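Local coordinates for protein paraflagellar rod component (Trypanosoma brucei, PDB 2Q0X) that is of unknown function but has the alpha/beta hydrolase fold, which suggests, without proving, a hydrolase-like role, at residues D86-A91 with V122-E127; R137-G142 with P226-L231; A158-H163 with L177-H182. All coordinates share one frame; numbering follows the deposited sequence.

Interaction 1. Residues D86-A91 with V122-E127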
ATOM      1  N   ASP A  86      15.323   0.032  -4.248  1.00 33.31           N
ATOM      2  CA  ASP A  86      16.176  -0.878  -3.447  1.00 32.98           C
ATOM      3  C   ASP A  86      16.096  -0.573  -1.936  1.00 32.35           C
ATOM      4  O   ASP A  86      15.359   0.338  -1.506  1.00 31.86           O
ATOM      5  CB  ASP A  86      17.636  -0.877  -3.958  1.00 33.13           C
ATOM      6  CG  ASP A  86      18.439   0.355  -3.529  1.00 33.91           C
ATOM      7  OD1 ASP A  86      17.914   1.237  -2.812  1.00 34.42           O
ATOM      8  OD2 ASP A  86      19.629   0.428  -3.922  1.00 35.18           O
ATOM      9  N   HIS A  87      16.846  -1.339  -1.135  1.00 31.63           N
ATOM     10  CA  HIS A  87      16.659  -1.307   0.310  1.00 31.14           C
ATOM     11  C   HIS A  87      17.277  -0.075   0.965  1.00 30.50           C
ATOM     12  O   HIS A  87      16.785   0.384   1.992  1.00 30.50           O
ATOM     13  CB  HIS A  87      17.123  -2.620   0.984  1.00 31.06           C
ATOM     14  CG  HIS A  87      18.574  -2.661   1.341  1.00 30.71           C
ATOM     15  ND1 HIS A  87      19.567  -2.875   0.409  1.00 29.97           N
ATOM     16  CD2 HIS A  87      19.198  -2.557   2.537  1.00 30.34           C
ATOM     17  CE1 HIS A  87      20.742  -2.860   1.011  1.00 30.78           C
ATOM     18  NE2 HIS A  87      20.544  -2.679   2.303  1.00 30.88           N
ATOM     19  N   ALA A  88      18.338   0.464   0.370  1.00 29.81           N
ATOM     20  CA  ALA A  88      18.966   1.678   0.898  1.00 29.33           C
ATOM     21  C   ALA A  88      18.020   2.883   0.807  1.00 28.77           C
ATOM     22  O   ALA A  88      18.004   3.734   1.695  1.00 28.25           O
ATOM     23  CB  ALA A  88      20.300   1.971   0.169  1.00 29.19           C
ATOM     24  N   HIS A  89      17.235   2.950  -0.270  1.00 28.48           N
ATOM     25  CA  HIS A  89      16.308   4.061  -0.467  1.00 28.30           C
ATOM     26  C   HIS A  89      15.062   3.936   0.398  1.00 27.89           C
ATOM     27  O   HIS A  89      14.619   4.930   0.947  1.00 27.79           O
ATOM     28  CB  HIS A  89      15.958   4.215  -1.942  1.00 28.58           C
ATOM     29  CG  HIS A  89      17.101   4.714  -2.776  1.00 28.73           C
ATOM     30  ND1 HIS A  89      18.219   3.949  -3.030  1.00 29.17           N
ATOM     31  CD2 HIS A  89      17.295   5.891  -3.418  1.00 29.35           C
ATOM     32  CE1 HIS A  89      19.059   4.639  -3.785  1.00 29.70           C
ATOM     33  NE2 HIS A  89      18.521   5.820  -4.036  1.00 29.56           N
ATOM     34  N   ASP A  90      14.511   2.728   0.527  1.00 27.51           N
ATOM     35  CA  ASP A  90      13.451   2.454   1.502  1.00 27.46           C
ATOM     36  C   ASP A  90      13.881   2.886   2.913  1.00 26.89           C
ATOM     37  O   ASP A  90      13.125   3.560   3.608  1.00 26.33           O
ATOM     38  CB  ASP A  90      13.121   0.949   1.552  1.00 27.87           C
ATOM     39  CG  ASP A  90      11.988   0.529   0.600  1.00 29.40           C
ATOM     40  OD1 ASP A  90      11.268   1.362   0.015  1.00 29.14           O
ATOM     41  OD2 ASP A  90      11.811  -0.704   0.466  1.00 32.83           O
ATOM     42  N   ALA A  91      15.087   2.452   3.316  1.00 26.33           N
ATOM     43  CA  ALA A  91      15.709   2.814   4.598  1.00 26.18           C
ATOM     44  C   ALA A  91      15.773   4.317   4.799  1.00 25.80           C
ATOM     45  O   ALA A  91      15.390   4.823   5.851  1.00 25.62           O
ATOM     46  CB  ALA A  91      17.133   2.241   4.681  1.00 25.83           C
ATOM     47  N   VAL A 122      16.147  -2.194   8.557  1.00 26.99           N
ATOM     48  CA  VAL A 122      16.613  -1.827   9.869  1.00 27.55           C
ATOM     49  C   VAL A 122      18.140  -1.884   9.939  1.00 28.04           C
ATOM     50  O   VAL A 122      18.741  -0.986  10.518  1.00 27.72           O
ATOM     51  CB  VAL A 122      15.938  -2.671  10.980  1.00 27.72           C
ATOM     52  CG1 VAL A 122      16.625  -2.463  12.351  1.00 26.79           C
ATOM     53  CG2 VAL A 122      14.452  -2.326  11.069  1.00 27.43           C
ATOM     54  N   PHE A 123      18.763  -2.907   9.336  1.00 28.40           N
ATOM     55  CA  PHE A 123      20.219  -3.034   9.389  1.00 28.85           C
ATOM     56  C   PHE A 123      20.887  -1.885   8.647  1.00 29.76           C
ATOM     57  O   PHE A 123      21.864  -1.300   9.137  1.00 29.72           O
ATOM     58  CB  PHE A 123      20.710  -4.394   8.863  1.00 28.56           C
ATOM     59  CG  PHE A 123      20.395  -5.549   9.786  1.00 28.36           C
ATOM     60  CD1 PHE A 123      21.053  -5.676  11.001  1.00 26.93           C
ATOM     61  CD2 PHE A 123      19.421  -6.494   9.450  1.00 27.36           C
ATOM     62  CE1 PHE A 123      20.770  -6.728  11.857  1.00 27.20           C
ATOM     63  CE2 PHE A 123      19.135  -7.547  10.305  1.00 27.46           C
ATOM     64  CZ  PHE A 123      19.811  -7.667  11.506  1.00 27.69           C
ATOM     65  N   GLU A 124      20.323  -1.554   7.486  1.00 30.68           N
ATOM     66  CA  GLU A 124      20.739  -0.407   6.682  1.00 31.34           C
ATOM     67  C   GLU A 124      20.545   0.923   7.419  1.00 31.90           C
ATOM     68  O   GLU A 124      21.442   1.778   7.430  1.00 31.85           O
ATOM     69  CB  GLU A 124      19.952  -0.419   5.372  1.00 31.46           C
ATOM     70  CG  GLU A 124      20.365   0.612   4.372  1.00 32.43           C
ATOM     71  CD  GLU A 124      21.796   0.456   3.905  1.00 33.82           C
ATOM     72  OE1 GLU A 124      22.310  -0.698   3.843  1.00 34.65           O
ATOM     73  OE2 GLU A 124      22.397   1.507   3.590  1.00 35.04           O
ATOM     74  N   LEU A 125      19.382   1.081   8.049  1.00 32.59           N
ATOM     75  CA  LEU A 125      19.093   2.249   8.883  1.00 33.25           C
ATOM     76  C   LEU A 125      20.120   2.418   9.983  1.00 33.42           C
ATOM     77  O   LEU A 125      20.707   3.468  10.107  1.00 33.56           O
ATOM     78  CB  LEU A 125      17.700   2.165   9.540  1.00 33.37           C
ATOM     79  CG  LEU A 125      16.547   2.930   8.881  1.00 33.72           C
ATOM     80  CD1 LEU A 125      15.215   2.688   9.616  1.00 32.83           C
ATOM     81  CD2 LEU A 125      16.865   4.380   8.843  1.00 33.19           C
ATOM     82  N   LEU A 126      20.295   1.377  10.788  1.00 33.99           N
ATOM     83  CA  LEU A 126      21.161   1.411  11.966  1.00 34.50           C
ATOM     84  C   LEU A 126      22.633   1.745  11.674  1.00 34.72           C
ATOM     85  O   LEU A 126      23.310   2.305  12.527  1.00 34.78           O
ATOM     86  CB  LEU A 126      21.060   0.094  12.748  1.00 34.79           C
ATOM     87  CG  LEU A 126      19.952   0.074  13.810  1.00 35.60           C
ATOM     88  CD1 LEU A 126      18.648   0.549  13.273  1.00 35.79           C
ATOM     89  CD2 LEU A 126      19.776  -1.303  14.340  1.00 36.35           C
ATOM     90  N   GLU A 127      23.115   1.434  10.473  1.00 34.92           N
ATOM     91  CA  GLU A 127      24.455   1.807  10.085  1.00 35.32           C
ATOM     92  C   GLU A 127      24.545   3.222   9.506  1.00 34.25           C
ATOM     93  O   GLU A 127      25.587   3.849   9.629  1.00 34.17           O
ATOM     94  CB  GLU A 127      25.091   0.765   9.153  1.00 35.65           C
ATOM     95  CG  GLU A 127      24.538   0.663   7.731  1.00 37.43           C
ATOM     96  CD  GLU A 127      25.426  -0.210   6.808  1.00 37.83           C
ATOM     97  OE1 GLU A 127      25.544   0.109   5.580  1.00 40.35           O
ATOM     98  OE2 GLU A 127      26.004  -1.211   7.318  1.00 41.42           O
TER
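Two donors of His-89 grip Asp-86 OD1 at the start of the helix that brings His-87 against Glu-124. His-89 N lies 3.1 Å from Asp-86 OD1, the N-cap bond, and the ring nitrogen His-89 ND1 stands 2.7 Å from the same oxygen; the two arrive from opposite faces of the carboxylate plane, so this first turn is held by backbone and side chain together. Next to Asp-86 in the chain, His-87 carries its ring to the other helix. Its NE2 gives Glu-124 OE1 a weak bond of 3.1 Å, bent to 127° at the hydrogen, with ring and carboxylate planes almost perpendicular. Glu-124 reaches over with CG anti to its backbone N (chi1 -174°), and its chain then bends at chi2. The aliphatic part is used too: Glu-124 CG rests 3.6 Å from Ala-91 CB, and Glu-124 CB lies against CD2 of His-87. On the same helix, Leu-125 CD2 comes to 3.4 Å from the carbonyl oxygen Ala-91 O. The short segment axes approach to 8.8 Å at a crossing angle of -65°. The Leu-125 side chain also touches Val-94 and Ile-98, further along helix 87-104, and the far side of helix 119-128 lies on strand 135-143 of the central sheet.

Interaction 2. Residues R137-G142 with P226-L231; sequences RVILHG and PLLLML
Met-230 and Ile-139 meet diagonally between two parallel strands, with SD of Met-230 3.6 Å from CG2 of Ile-139. Met-230 CG sits anti to its carbonyl carbon (chi1 -56°), and the chain runs extended to SD before bending at chi3. The same CG2 of Ile-139 also has Leu-228 CD2 at 4.1 Å. On this face, too, the ring of His-141 lies crosswise to Met-230. CG of His-141 is anti to its backbone N (chi1 -177°), and the ring, turned by chi2, has one face over Met-230 O, with CD2 of His-141 3.7 Å from Met-230 CB. The polar end turns elsewhere, NE2 of His-141 bonding to Asp-267. On the other face, with Val-138, Leu-140, Leu-227 and Leu-229, the two strands meet through aliphatic side chains. Leu-140 and Leu-229 run side by side, pointing the same way, with Leu-140 CB 3.9 Å from Leu-229 CD2. Leu-227 CD1 touches both Val-138 CG1 (3.9 Å) and Leu-140 CD1. Five backbone bonds join the strands, from Val-138 N to Pro-226 O at one end to Gly-142 N to Met-230 O at the other; the shortest is Met-230 N to Leu-140 O at 2.7 Å. The N-H groups point almost straight at their acceptors, so the regular bonds satisfy buried peptide groups, while the side chains add chiefly apolar packing to either face of this central part of the sheet.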
ATOM      1  N   ARG A 137      16.037   1.032  20.908  1.00 24.02           N
ATOM      2  CA  ARG A 137      15.708  -0.390  20.974  1.00 23.98           C
ATOM      3  C   ARG A 137      15.400  -0.843  19.587  1.00 23.05           C
ATOM      4  O   ARG A 137      14.876  -0.091  18.785  1.00 22.39           O
ATOM      5  CB  ARG A 137      14.477  -0.675  21.862  1.00 24.46           C
ATOM      6  CG  ARG A 137      14.732  -0.665  23.352  1.00 26.37           C
ATOM      7  CD  ARG A 137      14.504   0.710  23.944  1.00 29.67           C
ATOM      8  NE  ARG A 137      15.445   1.026  25.039  1.00 32.09           N
ATOM      9  CZ  ARG A 137      15.126   0.997  26.319  1.00 32.76           C
ATOM     10  NH1 ARG A 137      13.917   0.635  26.694  1.00 34.76           N
ATOM     11  NH2 ARG A 137      16.000   1.331  27.224  1.00 32.80           N
ATOM     12  N   VAL A 138      15.739  -2.092  19.317  1.00 22.63           N
ATOM     13  CA  VAL A 138      15.418  -2.718  18.065  1.00 22.29           C
ATOM     14  C   VAL A 138      14.728  -4.055  18.351  1.00 22.18           C
ATOM     15  O   VAL A 138      15.145  -4.811  19.218  1.00 21.92           O
ATOM     16  CB  VAL A 138      16.680  -2.893  17.183  1.00 22.18           C
ATOM     17  CG1 VAL A 138      16.341  -3.623  15.919  1.00 20.80           C
ATOM     18  CG2 VAL A 138      17.330  -1.490  16.859  1.00 22.43           C
ATOM     19  N   ILE A 139      13.656  -4.325  17.615  1.00 22.31           N
ATOM     20  CA  ILE A 139      12.947  -5.595  17.694  1.00 22.43           C
ATOM     21  C   ILE A 139      12.829  -6.150  16.287  1.00 22.47           C
ATOM     22  O   ILE A 139      12.285  -5.490  15.417  1.00 22.26           O
ATOM     23  CB  ILE A 139      11.500  -5.420  18.287  1.00 22.43           C
ATOM     24  CG1 ILE A 139      11.536  -4.775  19.677  1.00 22.40           C
ATOM     25  CG2 ILE A 139      10.748  -6.763  18.268  1.00 22.10           C
ATOM     26  CD1 ILE A 139      10.312  -3.888  20.009  1.00 22.44           C
ATOM     27  N   LEU A 140      13.306  -7.366  16.075  1.00 23.00           N
ATOM     28  CA  LEU A 140      13.242  -7.971  14.759  1.00 23.67           C
ATOM     29  C   LEU A 140      12.583  -9.334  14.839  1.00 23.91           C
ATOM     30  O   LEU A 140      12.929 -10.156  15.680  1.00 23.92           O
ATOM     31  CB  LEU A 140      14.640  -8.107  14.143  1.00 23.59           C
ATOM     32  CG  LEU A 140      15.541  -6.865  14.103  1.00 24.39           C
ATOM     33  CD1 LEU A 140      16.958  -7.223  13.667  1.00 23.64           C
ATOM     34  CD2 LEU A 140      14.954  -5.804  13.257  1.00 25.06           C
ATOM     35  N   HIS A 141      11.635  -9.565  13.941  1.00 24.67           N
ATOM     36  CA  HIS A 141      10.964 -10.859  13.819  1.00 24.66           C
ATOM     37  C   HIS A 141      11.345 -11.484  12.506  1.00 24.81           C
ATOM     38  O   HIS A 141      11.391 -10.809  11.471  1.00 24.51           O
ATOM     39  CB  HIS A 141       9.437 -10.738  13.935  1.00 24.69           C
ATOM     40  CG  HIS A 141       8.716 -12.056  13.880  1.00 24.98           C
ATOM     41  ND1 HIS A 141       8.484 -12.726  12.698  1.00 25.28           N
ATOM     42  CD2 HIS A 141       8.201 -12.834  14.860  1.00 25.06           C
ATOM     43  CE1 HIS A 141       7.842 -13.852  12.953  1.00 25.80           C
ATOM     44  NE2 HIS A 141       7.665 -13.945  14.258  1.00 26.32           N
ATOM     45  N   GLY A 142      11.618 -12.787  12.565  1.00 25.09           N
ATOM     46  CA  GLY A 142      11.785 -13.570  11.365  1.00 25.25           C
ATOM     47  C   GLY A 142      11.417 -15.026  11.513  1.00 25.49           C
ATOM     48  O   GLY A 142      11.525 -15.618  12.597  1.00 25.89           O
ATOM     49  N   PRO A 226      19.899  -2.203  22.786  1.00 32.48           N
ATOM     50  CA  PRO A 226      19.290  -3.486  23.072  1.00 32.22           C
ATOM     51  C   PRO A 226      18.406  -4.052  21.936  1.00 32.20           C
ATOM     52  O   PRO A 226      17.676  -3.318  21.253  1.00 31.93           O
ATOM     53  CB  PRO A 226      18.495  -3.213  24.351  1.00 32.42           C
ATOM     54  CG  PRO A 226      19.191  -2.051  24.997  1.00 32.52           C
ATOM     55  CD  PRO A 226      19.579  -1.205  23.827  1.00 32.71           C
ATOM     56  N   LEU A 227      18.518  -5.362  21.753  1.00 31.79           N
ATOM     57  CA  LEU A 227      17.950  -6.056  20.627  1.00 31.48           C
ATOM     58  C   LEU A 227      17.096  -7.225  21.135  1.00 31.30           C
ATOM     59  O   LEU A 227      17.530  -7.977  22.006  1.00 31.12           O
ATOM     60  CB  LEU A 227      19.086  -6.561  19.745  1.00 31.43           C
ATOM     61  CG  LEU A 227      18.711  -7.490  18.595  1.00 31.31           C
ATOM     62  CD1 LEU A 227      17.832  -6.752  17.650  1.00 30.37           C
ATOM     63  CD2 LEU A 227      20.014  -7.983  17.924  1.00 31.03           C
ATOM     64  N   LEU A 228      15.853  -7.310  20.645  1.00 31.02           N
ATOM     65  CA  LEU A 228      15.032  -8.508  20.796  1.00 30.51           C
ATOM     66  C   LEU A 228      14.933  -9.137  19.422  1.00 30.38           C
ATOM     67  O   LEU A 228      14.472  -8.516  18.487  1.00 29.90           O
ATOM     68  CB  LEU A 228      13.639  -8.163  21.342  1.00 30.54           C
ATOM     69  CG  LEU A 228      12.569  -9.278  21.437  1.00 30.88           C
ATOM     70  CD1 LEU A 228      13.003 -10.398  22.398  1.00 29.47           C
ATOM     71  CD2 LEU A 228      11.170  -8.707  21.851  1.00 29.82           C
ATOM     72  N   LEU A 229      15.426 -10.361  19.313  1.00 30.97           N
ATOM     73  CA  LEU A 229      15.209 -11.210  18.146  1.00 31.00           C
ATOM     74  C   LEU A 229      14.057 -12.168  18.429  1.00 30.69           C
ATOM     75  O   LEU A 229      14.076 -12.911  19.419  1.00 30.37           O
ATOM     76  CB  LEU A 229      16.481 -12.018  17.819  1.00 31.23           C
ATOM     77  CG  LEU A 229      17.658 -11.222  17.245  1.00 32.07           C
ATOM     78  CD1 LEU A 229      18.733 -12.197  16.851  1.00 33.11           C
ATOM     79  CD2 LEU A 229      17.227 -10.367  16.038  1.00 30.19           C
ATOM     80  N   MET A 230      13.055 -12.132  17.553  1.00 30.51           N
ATOM     81  CA  MET A 230      11.879 -12.977  17.665  1.00 30.27           C
ATOM     82  C   MET A 230      11.906 -13.965  16.526  1.00 30.06           C
ATOM     83  O   MET A 230      11.714 -13.604  15.384  1.00 30.36           O
ATOM     84  CB  MET A 230      10.608 -12.138  17.616  1.00 30.25           C
ATOM     85  CG  MET A 230      10.554 -11.046  18.674  1.00 29.94           C
ATOM     86  SD  MET A 230       9.122  -9.982  18.449  1.00 30.56           S
ATOM     87  CE  MET A 230       7.817 -11.070  19.039  1.00 27.14           C
ATOM     88  N   LEU A 231      12.163 -15.222  16.863  1.00 30.08           N
ATOM     89  CA  LEU A 231      12.344 -16.276  15.881  1.00 29.92           C
ATOM     90  C   LEU A 231      11.161 -17.263  15.893  1.00 29.89           C
ATOM     91  O   LEU A 231      10.674 -17.652  16.955  1.00 29.48           O
ATOM     92  CB  LEU A 231      13.662 -17.003  16.149  1.00 29.49           C
ATOM     93  CG  LEU A 231      14.896 -16.102  16.118  1.00 29.51           C
ATOM     94  CD1 LEU A 231      16.142 -16.820  16.560  1.00 28.13           C
ATOM     95  CD2 LEU A 231      15.054 -15.513  14.697  1.00 29.39           C
TER

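Interaction 3. Residues A158-H163 with L177-H182; sequences AARKEH and LAMLKH
His-163 and His-182 carry this contact ring against ring, with Arg-160 and Met-179 packed beside them. The aromatic part comes first. The ring centroids lie 4.1 Å apart and the planes are inclined by 36°, an oblique pairing. ND1 of His-182 stands over the centre of the His-163 ring, 3.2 Å above its plane. In return, CB of His-163 makes a CH-pi contact over one face of the His-182 ring, 3.9 Å from its centroid, and Lys-181 CG lies over the opposite face, so that imidazole is sandwiched between two aliphatic groups.

Polar bonds come next. His-163 points toward the loop, its CG anti to the backbone N (chi1 -174°), and its NE2 donates to Ala-178 O at 2.8 Å, from 31° out of the carbonyl plane. Arg-160 adds a weak bond: its NE lies 3.3 Å from His-182 O, which sits at the guanidinium edge.

Sulfur and aliphatic contacts complete the set. Met-179, bent at both chi2 and chi3, brings SD to 4.0 Å from His-163 CD2 at the ring edge, and its CE to 4.0 Å from CG of Arg-160. Beyond the contact, Met-179 and Arg-160 both touch Leu-192 of helix 189-193, and Leu-177 packs on Pro-84 of the second subunit.

The chain thus leaves helix 154-170 and folds back against it as irregular helical turns. This helical excursion, inserted between strands 135-143 and 227-232, occupies the position where many alpha/beta hydrolases carry a lid or cap.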
ATOM      1  N   ALA A 158      24.196 -18.184  -4.788  1.00 44.71           N
ATOM      2  CA  ALA A 158      24.849 -17.761  -6.029  1.00 44.91           C
ATOM      3  C   ALA A 158      23.871 -17.729  -7.204  1.00 45.11           C
ATOM      4  O   ALA A 158      23.956 -16.851  -8.065  1.00 45.10           O
ATOM      5  CB  ALA A 158      26.025 -18.685  -6.348  1.00 44.87           C
ATOM      6  N   ALA A 159      22.953 -18.697  -7.235  1.00 45.39           N
ATOM      7  CA  ALA A 159      21.962 -18.807  -8.301  1.00 45.69           C
ATOM      8  C   ALA A 159      20.930 -17.676  -8.228  1.00 46.04           C
ATOM      9  O   ALA A 159      20.561 -17.101  -9.257  1.00 45.73           O
ATOM     10  CB  ALA A 159      21.274 -20.170  -8.250  1.00 45.63           C
ATOM     11  N   ARG A 160      20.477 -17.365  -7.010  1.00 46.62           N
ATOM     12  CA  ARG A 160      19.589 -16.222  -6.762  1.00 47.24           C
ATOM     13  C   ARG A 160      20.288 -14.896  -7.062  1.00 47.33           C
ATOM     14  O   ARG A 160      19.672 -13.980  -7.606  1.00 47.17           O
ATOM     15  CB  ARG A 160      19.112 -16.217  -5.303  1.00 47.27           C
ATOM     16  CG  ARG A 160      18.138 -15.103  -4.964  1.00 47.82           C
ATOM     17  CD  ARG A 160      18.069 -14.795  -3.483  1.00 48.15           C
ATOM     18  NE  ARG A 160      18.064 -15.993  -2.643  1.00 48.74           N
ATOM     19  CZ  ARG A 160      19.013 -16.330  -1.774  1.00 50.50           C
ATOM     20  NH1 ARG A 160      20.096 -15.579  -1.603  1.00 52.54           N
ATOM     21  NH2 ARG A 160      18.889 -17.434  -1.052  1.00 50.69           N
ATOM     22  N   LYS A 161      21.557 -14.786  -6.667  1.00 47.71           N
ATOM     23  CA  LYS A 161      22.344 -13.563  -6.893  1.00 48.06           C
ATOM     24  C   LYS A 161      22.438 -13.266  -8.387  1.00 47.94           C
ATOM     25  O   LYS A 161      22.256 -12.127  -8.819  1.00 47.76           O
ATOM     26  CB  LYS A 161      23.757 -13.707  -6.305  1.00 48.19           C
ATOM     27  CG  LYS A 161      24.686 -12.502  -6.531  1.00 48.38           C
ATOM     28  CD  LYS A 161      25.935 -12.570  -5.632  1.00 48.52           C
ATOM     29  CE  LYS A 161      26.882 -11.366  -5.828  1.00 48.79           C
ATOM     30  NZ  LYS A 161      27.686 -11.401  -7.094  1.00 48.89           N
ATOM     31  N   GLU A 162      22.720 -14.313  -9.157  1.00 47.94           N
ATOM     32  CA  GLU A 162      22.847 -14.225 -10.609  1.00 47.99           C
ATOM     33  C   GLU A 162      21.510 -13.889 -11.250  1.00 47.59           C
ATOM     34  O   GLU A 162      21.430 -12.992 -12.087  1.00 47.55           O
ATOM     35  CB  GLU A 162      23.379 -15.552 -11.161  1.00 47.98           C
ATOM     36  CG  GLU A 162      23.684 -15.565 -12.645  1.00 48.25           C
ATOM     37  CD  GLU A 162      24.236 -16.903 -13.097  1.00 48.62           C
ATOM     38  OE1 GLU A 162      24.492 -17.762 -12.218  1.00 49.95           O
ATOM     39  OE2 GLU A 162      24.424 -17.101 -14.320  1.00 49.32           O
ATOM     40  N   HIS A 163      20.466 -14.606 -10.833  1.00 47.28           N
ATOM     41  CA  HIS A 163      19.106 -14.421 -11.359  1.00 46.87           C
ATOM     42  C   HIS A 163      18.630 -12.977 -11.207  1.00 46.60           C
ATOM     43  O   HIS A 163      17.962 -12.450 -12.099  1.00 46.51           O
ATOM     44  CB  HIS A 163      18.133 -15.381 -10.657  1.00 46.84           C
ATOM     45  CG  HIS A 163      16.745 -15.369 -11.225  1.00 46.99           C
ATOM     46  ND1 HIS A 163      16.403 -16.053 -12.372  1.00 46.82           N
ATOM     47  CD2 HIS A 163      15.609 -14.763 -10.798  1.00 47.23           C
ATOM     48  CE1 HIS A 163      15.122 -15.869 -12.631  1.00 46.76           C
ATOM     49  NE2 HIS A 163      14.615 -15.091 -11.691  1.00 47.33           N
ATOM     50  N   LEU A 177       7.156 -11.628  -9.147  1.00 44.28           N
ATOM     51  CA  LEU A 177       6.776 -12.954  -9.653  1.00 44.41           C
ATOM     52  C   LEU A 177       7.934 -13.677 -10.344  1.00 44.36           C
ATOM     53  O   LEU A 177       7.957 -14.912 -10.384  1.00 44.27           O
ATOM     54  CB  LEU A 177       5.548 -12.885 -10.590  1.00 44.32           C
ATOM     55  CG  LEU A 177       4.196 -13.200  -9.928  1.00 44.39           C
ATOM     56  CD1 LEU A 177       3.777 -12.128  -8.947  1.00 44.11           C
ATOM     57  CD2 LEU A 177       3.110 -13.394 -10.972  1.00 44.56           C
ATOM     58  N   ALA A 178       8.887 -12.910 -10.876  1.00 44.42           N
ATOM     59  CA  ALA A 178      10.117 -13.472 -11.445  1.00 44.59           C
ATOM     60  C   ALA A 178      11.042 -14.095 -10.380  1.00 44.64           C
ATOM     61  O   ALA A 178      11.959 -14.830 -10.721  1.00 44.70           O
ATOM     62  CB  ALA A 178      10.876 -12.401 -12.244  1.00 44.50           C
ATOM     63  N   MET A 179      10.789 -13.800  -9.105  1.00 44.81           N
ATOM     64  CA  MET A 179      11.603 -14.309  -7.986  1.00 44.96           C
ATOM     65  C   MET A 179      11.064 -15.576  -7.313  1.00 45.32           C
ATOM     66  O   MET A 179      11.602 -15.996  -6.282  1.00 45.50           O
ATOM     67  CB  MET A 179      11.736 -13.227  -6.896  1.00 44.76           C
ATOM     68  CG  MET A 179      12.613 -12.072  -7.253  1.00 44.09           C
ATOM     69  SD  MET A 179      14.253 -12.602  -7.711  1.00 44.21           S
ATOM     70  CE  MET A 179      14.650 -13.857  -6.480  1.00 44.44           C
ATOM     71  N   LEU A 180      10.031 -16.197  -7.872  1.00 45.61           N
ATOM     72  CA  LEU A 180       9.298 -17.221  -7.115  1.00 45.84           C
ATOM     73  C   LEU A 180      10.056 -18.543  -6.922  1.00 45.70           C
ATOM     74  O   LEU A 180       9.847 -19.224  -5.920  1.00 45.86           O
ATOM     75  CB  LEU A 180       7.898 -17.478  -7.708  1.00 46.08           C
ATOM     76  CG  LEU A 180       6.725 -16.739  -7.025  1.00 46.39           C
ATOM     77  CD1 LEU A 180       6.431 -15.438  -7.716  1.00 46.83           C
ATOM     78  CD2 LEU A 180       5.456 -17.595  -7.002  1.00 46.41           C
ATOM     79  N   LYS A 181      10.941 -18.903  -7.845  1.00 45.41           N
ATOM     80  CA  LYS A 181      11.668 -20.169  -7.715  1.00 45.23           C
ATOM     81  C   LYS A 181      13.001 -19.964  -6.986  1.00 44.78           C
ATOM     82  O   LYS A 181      13.554 -20.898  -6.416  1.00 44.89           O
ATOM     83  CB  LYS A 181      11.828 -20.863  -9.091  1.00 45.35           C
ATOM     84  CG  LYS A 181      13.198 -20.749  -9.756  1.00 45.54           C
ATOM     85  CD  LYS A 181      13.233 -21.438 -11.118  1.00 45.70           C
ATOM     86  CE  LYS A 181      12.547 -20.624 -12.226  1.00 46.09           C
ATOM     87  NZ  LYS A 181      11.181 -21.132 -12.590  1.00 46.33           N
ATOM     88  N   HIS A 182      13.480 -18.725  -6.961  1.00 44.32           N
ATOM     89  CA  HIS A 182      14.756 -18.389  -6.336  1.00 43.73           C
ATOM     90  C   HIS A 182      14.660 -17.787  -4.927  1.00 43.30           C
ATOM     91  O   HIS A 182      15.669 -17.688  -4.240  1.00 43.30           O
ATOM     92  CB  HIS A 182      15.551 -17.473  -7.272  1.00 43.65           C
ATOM     93  CG  HIS A 182      16.115 -18.191  -8.459  1.00 43.70           C
ATOM     94  ND1 HIS A 182      15.652 -17.995  -9.741  1.00 43.59           N
ATOM     95  CD2 HIS A 182      17.082 -19.137  -8.548  1.00 43.40           C
ATOM     96  CE1 HIS A 182      16.325 -18.769 -10.574  1.00 43.93           C
ATOM     97  NE2 HIS A 182      17.199 -19.472  -9.876  1.00 43.72           N
TER

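Interactions 1 and 2 belong to the same core and touch directly: helix 119-128, half of interaction 1, lays Val-122, Phe-123 and Leu-126 on Val-138 and Leu-140 of strand 135-143, half of interaction 2. Interaction 3 stands apart, about 15 Å from interaction 2 by nearest atoms, and is nested in the chain between that contact's two strands. The chemistry follows the place. The central sheet relies on near-straight backbone bonds and aliphatic side chains; the helix pair of interaction 1, one member of which packs on the sheet, mixes small apolar contacts with a weak histidine-carboxylate bond; the partly buried outer contact has no regular backbone pairing and depends on imidazoles, sulfur and carbonyl oxygens.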